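PDB 3RAG: uncharacterized protein from Alicyclobacillus acidocaldarius subsp. acidocaldarius, which is of unknown function but carries a von Willebrand factor type A-like fold and binds a sodium ion. Local coordinates for residues A[195-199]-A[200-204]. Sequence-based numbering, arbitrary orientation.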
loop_
_atom_site.group_PDB
_atom_site.type_symbol
_atom_site.label_atom_id
_atom_site.label_comp_id
_atom_site.label_asym_id
_atom_site.label_seq_id
_atom_site.Cartn_x
_atom_site.Cartn_y
_atom_site.Cartn_z
ATOM N N SER A 195 12.978 3.153 -7.947
ATOM C CA SER A 195 12.133 4.264 -8.352
ATOM C C SER A 195 11.204 3.867 -9.502
ATOM O O SER A 195 10.328 4.627 -9.872
ATOM C CB SER A 195 12.995 5.455 -8.786
ATOM O OG SER A 195 13.947 5.014 -9.730
ATOM N N GLU A 196 11.426 2.695 -10.090
ATOM C CA GLU A 196 10.557 2.223 -11.163
ATOM C C GLU A 196 10.121 0.776 -10.979
ATOM O O GLU A 196 10.724 0.022 -10.227
ATOM C CB GLU A 196 11.227 2.384 -12.531
ATOM C CG GLU A 196 11.339 3.832 -12.984
ATOM C CD GLU A 196 11.401 3.967 -14.492
ATOM O OE1 GLU A 196 10.325 4.046 -15.133
ATOM O OE2 GLU A 196 12.527 3.984 -15.034
ATOM N N VAL A 197 9.067 0.405 -11.686
ATOM C CA VAL A 197 8.596 -0.972 -11.704
ATOM C C VAL A 197 9.191 -1.686 -12.910
ATOM O O VAL A 197 9.092 -1.188 -14.028
ATOM C CB VAL A 197 7.063 -1.012 -11.770
ATOM C CG1 VAL A 197 6.580 -2.384 -12.270
ATOM C CG2 VAL A 197 6.494 -0.694 -10.409
ATOM N N ASN A 198 9.823 -2.838 -12.667
ATOM C CA ASN A 198 10.470 -3.642 -13.707
ATOM C C ASN A 198 9.428 -4.530 -14.379
ATOM O O ASN A 198 8.995 -5.528 -13.802
ATOM C CB ASN A 198 11.541 -4.519 -13.050
ATOM C CG ASN A 198 12.299 -5.399 -14.046
ATOM O OD1 ASN A 198 11.801 -5.733 -15.119
ATOM N ND2 ASN A 198 13.514 -5.792 -13.669
ATOM N N VAL A 199 8.989 -4.173 -15.578
ATOM C CA VAL A 199 7.857 -4.902 -16.143
ATOM C C VAL A 199 8.209 -6.327 -16.551
ATOM O O VAL A 199 7.377 -7.221 -16.414
ATOM C CB VAL A 199 7.093 -4.121 -17.262
ATOM C CG1 VAL A 199 7.596 -2.689 -17.382
ATOM C CG2 VAL A 199 7.157 -4.854 -18.584
ATOM N N ALA A 200 9.443 -6.555 -17.015
ATOM C CA ALA A 200 9.874 -7.904 -17.354
ATOM C C ALA A 200 9.804 -8.790 -16.128
ATOM O O ALA A 200 9.452 -9.958 -16.225
ATOM C CB ALA A 200 11.306 -7.911 -17.920
ATOM N N ALA A 201 10.170 -8.238 -14.975
ATOM C CA ALA A 201 10.121 -9.014 -13.742
ATOM C C ALA A 201 8.681 -9.361 -13.361
ATOM O O ALA A 201 8.409 -10.497 -12.963
ATOM C CB ALA A 201 10.819 -8.277 -12.602
ATOM N N LEU A 202 7.763 -8.393 -13.457
ATOM C CA LEU A 202 6.356 -8.702 -13.209
ATOM C C LEU A 202 5.894 -9.855 -14.103
ATOM O O LEU A 202 5.240 -10.783 -13.639
ATOM C CB LEU A 202 5.435 -7.496 -13.441
ATOM C CG LEU A 202 5.426 -6.338 -12.443
ATOM C CD1 LEU A 202 4.482 -5.230 -12.916
ATOM C CD2 LEU A 202 5.001 -6.847 -11.084
ATOM N N GLU A 203 6.211 -9.792 -15.390
ATOM C CA GLU A 203 5.745 -10.849 -16.295
ATOM C C GLU A 203 6.317 -12.217 -15.957
ATOM O O GLU A 203 5.607 -13.222 -16.035
ATOM C CB GLU A 203 6.071 -10.508 -17.752
ATOM C CG GLU A 203 5.262 -9.345 -18.271
ATOM C CD GLU A 203 5.354 -9.220 -19.777
ATOM O OE1 GLU A 203 5.634 -10.239 -20.450
ATOM O OE2 GLU A 203 5.146 -8.101 -20.286
ATOM N N ALA A 204 7.601 -12.258 -15.598
ATOM C CA ALA A 204 8.270 -13.524 -15.320
ATOM C C ALA A 204 7.825 -14.120 -14.003
ATOM O O ALA A 204 7.739 -15.334 -13.870
ATOM C CB ALA A 204 9.828 -13.356 -15.324
#
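With CG trans to its backbone N (chi1 -179°), Asn198 swings its amide over the start of helix 199-205, where OD1 accepts from Ala201 N at 3.0 Å. This N-cap bond is fairly straight at the hydrogen, but the N-H comes from above the amide plane, 66° out of it, and not along a lone pair of OD1. The methyl of Ala201 packs against the same amide, its CB 3.5 Å from Asn198 CG. The backbone of Asn198 also takes part, since its O receives Leu202 N at 3.1 Å, and Val199 O accepts Glu203 N one residue on. Side chain and carbonyl of the cap residue thus both serve N-H groups of the first helical turn. Val197, likewise with CG1 trans to its N (chi1 160°), meets Leu202, CG1 lying 3.6 Å from Leu202 CD1 as the two side chains cross at about a right angle. This N'-to-N4 contact is a hydrophobic staple, joining the loop to the helix face that bears buried Leu202. The turn follows edge strand 188-194: Leu202 rests on Val190 of that strand and Val176 of strand 172-179, while Val197 touches Val174, also in 172-179, and Val158 and Ala162 of helix 151-165.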